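Local coordinates for protein polyphosphate kinase (Porphyromonas gingivalis, PDB 2O8R) that probably catalyses the reversible, magnesium-dependent transfer of the terminal phosphate of ATP onto long-chain polyphosphate, at residues Leu390-Gln395 against Arg421-Ile427; Glu331-Met337 against Arg359-Ala364; Pro455-Leu461 against Ile486-Tyr491. The protein carries 3 engineered substitutions. One frame throughout, in Å; residues are numbered along the deposited sequence.

Contact 1 of 3, residues Leu390-Gln395 against Arg421-Ile427; sequences LEAAAQ and RMRRSGI
The methyl group of A394 overlaps the chain that leaves helix 416-425, with A394 CB 3.5 Å from I427 N and 3.7 Å from I427 CG1. The helical segments 390-395 and 421-425 run 33° apart in the same sense, with axes 9.1 Å apart at closest approach; A394 and G426 approach to 4.9 Å between CA atoms. G426 (phi/psi 113/-9) ends the second helix in a Schellman motif, with G426 N bonded to R423 O and I427 N to M422 O. I427 (chi1 m, chi2 t) then reaches back, CD1 lying 4.1 Å from L390 CB and 3.7 Å from E391 CG. E391 (m, t) forms a salt bridge with R421, OE2 to NE 3.0 Å; R421 NH1 is hydrogen-bonded to N383. A weak bond joins Q395 NE2 to S425 OG (3.2 Å), which itself donates to R421 O. L390, A394 and I427 also rest on V400 of strand 399-404, as expected for neighbouring helices on one face of consecutive beta-alpha-beta units in a phospholipase D-like domain.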
loop_
_atom_site.group_PDB
_atom_site.type_symbol
_atom_site.label_atom_id
_atom_site.label_comp_id
_atom_site.label_asym_id
_atom_site.label_seq_id
_atom_site.Cartn_x
_atom_site.Cartn_y
_atom_site.Cartn_z
ATOM N N LEU A 390 9.699 9.269 15.896
ATOM C CA LEU A 390 8.829 10.133 16.687
ATOM C C LEU A 390 8.038 9.347 17.728
ATOM O O LEU A 390 7.891 9.795 18.857
ATOM C CB LEU A 390 7.868 10.908 15.787
ATOM C CG LEU A 390 8.477 11.989 14.894
ATOM C CD1 LEU A 390 7.436 12.426 13.919
ATOM C CD2 LEU A 390 9.010 13.186 15.681
ATOM N N GLU A 391 7.526 8.180 17.343
ATOM C CA GLU A 391 6.807 7.313 18.273
ATOM C C GLU A 391 7.691 6.932 19.463
ATOM O O GLU A 391 7.277 7.078 20.615
ATOM C CB GLU A 391 6.275 6.061 17.570
ATOM C CG GLU A 391 4.990 6.292 16.779
ATOM C CD GLU A 391 4.242 5.009 16.437
ATOM O OE1 GLU A 391 4.531 3.956 17.047
ATOM O OE2 GLU A 391 3.353 5.056 15.557
ATOM N N ALA A 392 8.910 6.477 19.173
ATOM C CA ALA A 392 9.915 6.206 20.200
ATOM C C ALA A 392 10.070 7.371 21.181
ATOM O O ALA A 392 10.122 7.171 22.398
ATOM C CB ALA A 392 11.270 5.881 19.550
ATOM N N ALA A 393 10.135 8.585 20.640
ATOM C CA ALA A 393 10.355 9.771 21.445
ATOM C C ALA A 393 9.169 10.040 22.352
ATOM O O ALA A 393 9.345 10.357 23.528
ATOM C CB ALA A 393 10.624 10.962 20.560
ATOM N N ALA A 394 7.964 9.898 21.805
ATOM C CA ALA A 394 6.736 10.145 22.563
ATOM C C ALA A 394 6.551 9.101 23.656
ATOM O O ALA A 394 6.027 9.398 24.731
ATOM C CB ALA A 394 5.538 10.170 21.647
ATOM N N GLN A 395 7.012 7.885 23.377
ATOM C CA GLN A 395 7.000 6.809 24.352
ATOM C C GLN A 395 8.088 7.006 25.395
ATOM O O GLN A 395 7.972 6.515 26.515
ATOM C CB GLN A 395 7.151 5.465 23.658
ATOM C CG GLN A 395 5.936 5.098 22.808
ATOM C CD GLN A 395 6.227 3.996 21.810
ATOM O OE1 GLN A 395 7.194 3.244 21.953
ATOM N NE2 GLN A 395 5.384 3.890 20.790
ATOM N N ARG A 421 -2.608 5.176 16.517
ATOM C CA ARG A 421 -1.440 4.501 17.035
ATOM C C ARG A 421 -0.443 5.530 17.537
ATOM O O ARG A 421 0.184 5.339 18.588
ATOM C CB ARG A 421 -0.797 3.621 15.972
ATOM C CG ARG A 421 0.447 2.906 16.466
ATOM C CD ARG A 421 1.001 1.948 15.435
ATOM N NE ARG A 421 2.040 2.569 14.629
ATOM C CZ ARG A 421 1.987 2.712 13.312
ATOM N NH1 ARG A 421 2.996 3.293 12.686
ATOM N NH2 ARG A 421 0.943 2.272 12.620
HETATM N N MSE A 422 -0.313 6.621 16.788
HETATM C CA MSE A 422 0.615 7.692 17.141
HETATM C C MSE A 422 0.181 8.444 18.391
HETATM O O MSE A 422 1.009 8.719 19.265
HETATM C CB MSE A 422 0.773 8.666 15.986
HETATM C CG MSE A 422 1.529 8.098 14.807
HETATM SE SE MSE A 422 1.257 9.199 13.220
HETATM C CE MSE A 422 2.325 10.754 13.743
ATOM N N ARG A 423 -1.112 8.768 18.467
ATOM C CA ARG A 423 -1.682 9.441 19.640
ATOM C C ARG A 423 -1.502 8.581 20.887
ATOM O O ARG A 423 -1.139 9.080 21.954
ATOM C CB ARG A 423 -3.159 9.773 19.423
ATOM C CG ARG A 423 -3.405 10.924 18.444
ATOM C CD ARG A 423 -4.900 11.156 18.209
ATOM N NE ARG A 423 -5.176 11.866 16.957
ATOM C CZ ARG A 423 -5.188 13.194 16.821
ATOM N NH1 ARG A 423 -5.454 13.740 15.637
ATOM N NH2 ARG A 423 -4.934 13.984 17.860
ATOM N N ARG A 424 -1.731 7.284 20.717
ATOM C CA ARG A 424 -1.532 6.285 21.753
ATOM C C ARG A 424 -0.080 6.274 22.171
ATOM O O ARG A 424 0.224 6.146 23.346
ATOM C CB ARG A 424 -1.977 4.911 21.232
ATOM C CG ARG A 424 -1.469 3.665 21.963
ATOM C CD ARG A 424 -2.348 2.430 21.666
ATOM N NE ARG A 424 -2.596 2.208 20.237
ATOM C CZ ARG A 424 -3.695 2.593 19.580
ATOM N NH1 ARG A 424 -4.667 3.239 20.215
ATOM N NH2 ARG A 424 -3.819 2.340 18.278
ATOM N N SER A 425 0.821 6.442 21.213
ATOM C CA SER A 425 2.243 6.490 21.534
ATOM C C SER A 425 2.568 7.751 22.314
ATOM O O SER A 425 3.631 7.841 22.930
ATOM C CB SER A 425 3.099 6.414 20.270
ATOM O OG SER A 425 2.769 5.267 19.507
ATOM N N GLY A 426 1.651 8.720 22.282
ATOM C CA GLY A 426 1.818 9.965 23.020
ATOM C C GLY A 426 2.007 11.178 22.141
ATOM O O GLY A 426 2.000 12.309 22.641
ATOM N N ILE A 427 2.185 10.945 20.837
ATOM C CA ILE A 427 2.291 12.024 19.842
ATOM C C ILE A 427 0.993 12.841 19.750
ATOM O O ILE A 427 -0.098 12.301 19.943
ATOM C CB ILE A 427 2.596 11.471 18.435
ATOM C CG1 ILE A 427 3.867 10.613 18.427
ATOM C CG2 ILE A 427 2.708 12.587 17.453
ATOM C CD1 ILE A 427 4.110 9.878 17.096
#

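Contact 2 of 3, residues Glu331-Met337 against Arg359-Ala364. With SO4 (sulfate ion), chain I.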
loop_
_atom_site.group_PDB
_atom_site.type_symbol
_atom_site.label_atom_id
_atom_site.label_comp_id
_atom_site.label_asym_id
_atom_site.label_seq_id
_atom_site.Cartn_x
_atom_site.Cartn_y
_atom_site.Cartn_z
ATOM N N GLU A 331 29.909 13.237 10.412
ATOM C CA GLU A 331 30.153 11.841 10.758
ATOM C C GLU A 331 31.226 11.678 11.825
ATOM O O GLU A 331 31.223 10.701 12.564
ATOM C CB GLU A 331 30.537 11.033 9.520
ATOM C CG GLU A 331 29.425 10.866 8.501
ATOM C CD GLU A 331 28.266 10.023 8.996
ATOM O OE1 GLU A 331 28.449 9.194 9.910
ATOM O OE2 GLU A 331 27.162 10.186 8.453
ATOM N N GLN A 332 32.140 12.637 11.917
ATOM C CA GLN A 332 33.246 12.485 12.849
ATOM C C GLN A 332 33.061 13.258 14.155
ATOM O O GLN A 332 33.959 13.281 14.997
ATOM C CB GLN A 332 34.607 12.751 12.169
ATOM C CG GLN A 332 34.869 14.172 11.649
ATOM C CD GLN A 332 35.932 14.215 10.541
ATOM O OE1 GLN A 332 36.065 13.276 9.743
ATOM N NE2 GLN A 332 36.680 15.313 10.484
ATOM N N ALA A 333 31.895 13.880 14.318
ATOM C CA ALA A 333 31.497 14.466 15.604
ATOM C C ALA A 333 31.075 13.354 16.594
ATOM O O ALA A 333 30.751 12.243 16.177
ATOM C CB ALA A 333 30.373 15.484 15.397
ATOM N N PRO A 334 31.106 13.637 17.913
ATOM C CA PRO A 334 30.760 12.603 18.899
ATOM C C PRO A 334 29.319 12.123 18.801
ATOM O O PRO A 334 29.029 10.971 19.117
ATOM C CB PRO A 334 30.978 13.307 20.236
ATOM C CG PRO A 334 30.904 14.755 19.926
ATOM C CD PRO A 334 31.486 14.903 18.564
ATOM N N SER A 335 28.428 13.012 18.377
ATOM C CA SER A 335 27.056 12.660 18.048
ATOM C C SER A 335 26.551 13.727 17.103
ATOM O O SER A 335 27.089 14.841 17.081
ATOM C CB SER A 335 26.183 12.622 19.298
ATOM O OG SER A 335 25.910 13.933 19.761
ATOM N N LEU A 336 25.518 13.386 16.336
ATOM C CA LEU A 336 24.970 14.283 15.329
ATOM C C LEU A 336 24.501 15.596 15.926
ATOM O O LEU A 336 24.800 16.660 15.382
ATOM C CB LEU A 336 23.860 13.611 14.526
ATOM C CG LEU A 336 24.391 12.578 13.529
ATOM C CD1 LEU A 336 23.250 11.766 12.990
ATOM C CD2 LEU A 336 25.201 13.230 12.385
HETATM N N MSE A 337 23.819 15.531 17.065
HETATM C CA MSE A 337 23.353 16.754 17.720
HETATM C C MSE A 337 24.506 17.624 18.180
HETATM O O MSE A 337 24.400 18.851 18.189
HETATM C CB MSE A 337 22.479 16.431 18.912
HETATM C CG MSE A 337 21.306 15.593 18.565
HETATM SE SE MSE A 337 20.403 15.179 20.197
HETATM C CE MSE A 337 19.247 16.742 20.287
ATOM N N ARG A 359 17.989 9.923 11.626
ATOM C CA ARG A 359 19.125 9.711 12.529
ATOM C C ARG A 359 19.139 10.717 13.687
ATOM O O ARG A 359 19.298 10.348 14.858
ATOM C CB ARG A 359 20.415 9.896 11.750
ATOM C CG ARG A 359 21.371 8.772 11.874
ATOM C CD ARG A 359 21.589 8.175 10.517
ATOM N NE ARG A 359 22.833 8.574 9.842
ATOM C CZ ARG A 359 23.971 8.955 10.422
ATOM N NH1 ARG A 359 25.008 9.263 9.664
ATOM N NH2 ARG A 359 24.102 9.016 11.738
ATOM N N LEU A 360 18.986 11.993 13.335
ATOM C CA LEU A 360 18.916 13.063 14.304
ATOM C C LEU A 360 17.717 12.854 15.208
ATOM O O LEU A 360 17.837 12.879 16.432
ATOM C CB LEU A 360 18.815 14.419 13.607
ATOM C CG LEU A 360 19.101 15.553 14.582
ATOM C CD1 LEU A 360 20.564 15.494 14.975
ATOM C CD2 LEU A 360 18.776 16.887 13.966
ATOM N N LEU A 361 16.565 12.622 14.595
ATOM C CA LEU A 361 15.359 12.321 15.353
ATOM C C LEU A 361 15.571 11.161 16.314
ATOM O O LEU A 361 15.107 11.211 17.450
ATOM C CB LEU A 361 14.179 12.046 14.427
ATOM C CG LEU A 361 13.569 13.313 13.821
ATOM C CD1 LEU A 361 12.508 12.948 12.808
ATOM C CD2 LEU A 361 13.000 14.216 14.904
HETATM N N MSE A 362 16.296 10.138 15.873
HETATM C CA MSE A 362 16.568 8.977 16.719
HETATM C C MSE A 362 17.519 9.298 17.862
HETATM O O MSE A 362 17.331 8.810 18.974
HETATM C CB MSE A 362 17.112 7.818 15.900
HETATM C CG MSE A 362 16.075 7.125 15.054
HETATM SE SE MSE A 362 16.868 5.666 14.033
HETATM C CE MSE A 362 17.599 6.600 12.506
ATOM N N GLU A 363 18.536 10.114 17.592
ATOM C CA GLU A 363 19.411 10.589 18.664
ATOM C C GLU A 363 18.556 11.259 19.707
ATOM O O GLU A 363 18.570 10.853 20.867
ATOM C CB GLU A 363 20.494 11.553 18.151
ATOM C CG GLU A 363 21.713 10.810 17.647
ATOM C CD GLU A 363 22.923 11.681 17.374
ATOM O OE1 GLU A 363 22.927 12.882 17.734
ATOM O OE2 GLU A 363 23.885 11.144 16.783
ATOM N N ALA A 364 17.779 12.249 19.264
ATOM C CA ALA A 364 16.885 13.024 20.127
ATOM C C ALA A 364 15.918 12.158 20.922
ATOM O O ALA A 364 15.523 12.526 22.029
ATOM C CB ALA A 364 16.110 14.044 19.304
HETATM S S SO4 I . 23.682 6.338 6.816
HETATM O O1 SO4 I . 24.960 5.862 7.341
HETATM O O2 SO4 I . 23.859 6.873 5.467
HETATM O O3 SO4 I . 22.734 5.230 6.760
HETATM O O4 SO4 I . 23.169 7.379 7.689
#
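L360 forms the apolar centre, its CD1 lying 3.8 Å from L336 CB and 3.7 Å from M337 CG. Here the start of helix 336-342 packs on helix 355-365 in the phospholipase D-like C-terminal domain 1. The selenomethionine M337 stretches on to A364, CE to CB 4.3 Å, and with L360 it also touches I445 and I458 of the underlying sheet. Further out, E363 lays its carboxylate across the N-terminal end of helix 336-342: L336 N donates to OE2 (2.8 Å) and M337 N to OE1 (2.9 Å), both slightly above 160°. A side chain of one helix thus takes up two amides of the other's first turn, while S335, at the N-cap position, binds E338 N through its own OG. At the polar edge, E331 OE2 forms a salt bridge with R359 NH1 (2.6 Å) and also bonds to Y356. R359 packs on Q395 of the second subunit, and its NE makes a very short 2.5 Å hydrogen bond to O4 of a sulfate, probably from the crystallisation liquor.

Contact 3 of 3, residues Pro455-Leu461 against Ile486-Tyr491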
loop_
_atom_site.group_PDB
_atom_site.type_symbol
_atom_site.label_atom_id
_atom_site.label_comp_id
_atom_site.label_asym_id
_atom_site.label_seq_id
_atom_site.Cartn_x
_atom_site.Cartn_y
_atom_site.Cartn_z
ATOM N N PRO A 455 15.004 29.334 24.576
ATOM C CA PRO A 455 14.952 27.942 24.151
ATOM C C PRO A 455 16.245 27.594 23.439
ATOM O O PRO A 455 16.781 28.412 22.695
ATOM C CB PRO A 455 13.775 27.911 23.172
ATOM C CG PRO A 455 13.539 29.322 22.791
ATOM C CD PRO A 455 13.925 30.134 23.973
ATOM N N GLN A 456 16.760 26.404 23.698
ATOM C CA GLN A 456 17.994 25.969 23.071
ATOM C C GLN A 456 17.671 24.703 22.296
ATOM O O GLN A 456 16.792 23.931 22.689
ATOM C CB GLN A 456 19.041 25.696 24.150
ATOM C CG GLN A 456 20.467 26.039 23.790
ATOM C CD GLN A 456 21.351 26.135 25.026
ATOM O OE1 GLN A 456 21.109 26.961 25.911
ATOM N NE2 GLN A 456 22.379 25.286 25.094
ATOM N N GLY A 457 18.356 24.496 21.181
ATOM C CA GLY A 457 18.093 23.307 20.381
ATOM C C GLY A 457 18.505 23.358 18.931
ATOM O O GLY A 457 19.471 24.026 18.565
ATOM N N ILE A 458 17.769 22.621 18.109
ATOM C CA ILE A 458 18.093 22.447 16.698
ATOM C C ILE A 458 16.865 22.718 15.837
ATOM O O ILE A 458 15.787 22.174 16.075
ATOM C CB ILE A 458 18.591 21.012 16.399
ATOM C CG1 ILE A 458 19.856 20.688 17.187
ATOM C CG2 ILE A 458 18.895 20.866 14.944
ATOM C CD1 ILE A 458 20.261 19.214 17.141
ATOM N N ALA A 459 17.034 23.568 14.839
ATOM C CA ALA A 459 15.993 23.783 13.859
ATOM C C ALA A 459 16.424 23.160 12.547
ATOM O O ALA A 459 17.566 23.334 12.117
ATOM C CB ALA A 459 15.710 25.280 13.680
ATOM N N LEU A 460 15.510 22.419 11.927
ATOM C CA LEU A 460 15.705 21.890 10.582
ATOM C C LEU A 460 14.722 22.588 9.664
ATOM O O LEU A 460 13.526 22.575 9.943
ATOM C CB LEU A 460 15.417 20.395 10.577
ATOM C CG LEU A 460 16.509 19.371 10.871
ATOM C CD1 LEU A 460 17.417 19.807 11.984
ATOM C CD2 LEU A 460 15.868 18.037 11.202
ATOM N N LEU A 461 15.225 23.221 8.600
ATOM C CA LEU A 461 14.393 23.947 7.609
ATOM C C LEU A 461 14.721 23.525 6.201
ATOM O O LEU A 461 15.879 23.271 5.883
ATOM C CB LEU A 461 14.576 25.451 7.700
ATOM C CG LEU A 461 14.071 26.039 9.008
ATOM C CD1 LEU A 461 15.226 26.176 10.020
ATOM C CD2 LEU A 461 13.436 27.373 8.710
ATOM N N ILE A 486 17.240 31.665 15.074
ATOM C CA ILE A 486 16.417 30.783 14.261
ATOM C C ILE A 486 15.657 29.832 15.164
ATOM O O ILE A 486 14.446 29.652 15.005
ATOM C CB ILE A 486 17.242 29.934 13.268
ATOM C CG1 ILE A 486 18.301 30.769 12.547
ATOM C CG2 ILE A 486 16.318 29.260 12.253
ATOM C CD1 ILE A 486 17.795 31.493 11.341
ATOM N N VAL A 487 16.361 29.229 16.119
ATOM C CA VAL A 487 15.759 28.168 16.931
ATOM C C VAL A 487 14.608 28.758 17.722
ATOM O O VAL A 487 13.624 28.072 18.014
ATOM C CB VAL A 487 16.782 27.458 17.848
ATOM C CG1 VAL A 487 16.104 26.845 19.084
ATOM C CG2 VAL A 487 17.563 26.397 17.065
ATOM N N HIS A 488 14.717 30.052 18.007
ATOM C CA HIS A 488 13.704 30.736 18.779
ATOM C C HIS A 488 12.523 31.073 17.880
ATOM O O HIS A 488 11.361 31.019 18.296
ATOM C CB HIS A 488 14.275 32.008 19.417
ATOM C CG HIS A 488 13.291 32.728 20.279
ATOM N ND1 HIS A 488 12.443 33.699 19.790
ATOM C CD2 HIS A 488 12.983 32.583 21.589
ATOM C CE1 HIS A 488 11.660 34.126 20.764
ATOM N NE2 HIS A 488 11.965 33.461 21.864
ATOM N N ASP A 489 12.840 31.431 16.643
ATOM C CA ASP A 489 11.836 31.823 15.668
ATOM C C ASP A 489 10.955 30.646 15.311
ATOM O O ASP A 489 9.729 30.779 15.252
ATOM C CB ASP A 489 12.518 32.371 14.424
ATOM C CG ASP A 489 12.914 33.826 14.572
ATOM O OD1 ASP A 489 12.483 34.446 15.565
ATOM O OD2 ASP A 489 13.637 34.355 13.691
ATOM N N VAL A 490 11.597 29.498 15.094
ATOM C CA VAL A 490 10.902 28.251 14.828
ATOM C C VAL A 490 10.087 27.865 16.066
ATOM O O VAL A 490 8.909 27.480 15.956
ATOM C CB VAL A 490 11.894 27.131 14.445
ATOM C CG1 VAL A 490 11.199 25.783 14.390
ATOM C CG2 VAL A 490 12.547 27.431 13.104
ATOM N N TYR A 491 10.714 27.999 17.236
ATOM C CA TYR A 491 10.034 27.799 18.507
ATOM C C TYR A 491 8.729 28.583 18.561
ATOM O O TYR A 491 7.657 28.033 18.836
ATOM C CB TYR A 491 10.931 28.240 19.658
ATOM C CG TYR A 491 10.180 28.402 20.956
ATOM C CD1 TYR A 491 9.873 27.297 21.734
ATOM C CD2 TYR A 491 9.771 29.656 21.402
ATOM C CE1 TYR A 491 9.176 27.425 22.911
ATOM C CE2 TYR A 491 9.075 29.792 22.580
ATOM C CZ TYR A 491 8.782 28.668 23.333
ATOM O OH TYR A 491 8.083 28.780 24.514
#
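I486 opens the helical side of a helix-on-sheet packing in the phospholipase D-like C-terminal domain 1, where the axis of residues 486-491, on helix 484-497, crosses that of strand residues 457-461 at 73°, 7.7 Å away at closest approach. Its CG2 lies 4.0 Å from L461 CD1 and 4.3 Å from A459 CB. V487 comes next and fits closely over the start of the strand, CG2 being 3.4 Å from G457 O and 4.0 Å from A459 CB. G457 adopts backbone angles (159/-150) at which a CB would clash with the preceding carbonyl. H488 swings to the outer side, where its CD2 meets P455 CG at 3.5 Å; a sulfate, probably from the crystallisation liquor, lies about 5 Å from its side chain. One turn on from I486, V490 closes the apolar patch, CG2 standing 3.9 Å from A459 CB and 4.3 Å from L461 CD1. The strand alternates, so A459 and L461 point at this helix while I458 and L460 point away from it. Y491, whose side chain also touches L446, ends the segment with a CH-pi contact: P455 CG sits over the ring face, 4.2 Å from its centroid and 21° off the normal.

Overall arrangement
From the N terminus the contacts come in series, contact 2, then contact 1, then contact 3, and none nests within or crosses another. Contact 2 closes a loop holding strand 345-349, contact 1 one holding strand 399-404, and contact 3 one holding strand 474-481, all strands of the same mixed sheet. Contact 2 is the middle piece: L361 CD2 meets L390 CD2 of contact 1 at 4.2 Å, and L360 CD2 meets L460 CD1 of contact 3 at 3.8 Å. The helices of contacts 1 and 2 lie on one face of the sheet and touch the second subunit, while the helix of contact 3 covers the other face. Contacts 1 and 3 stay about 10 Å apart (nearest atoms).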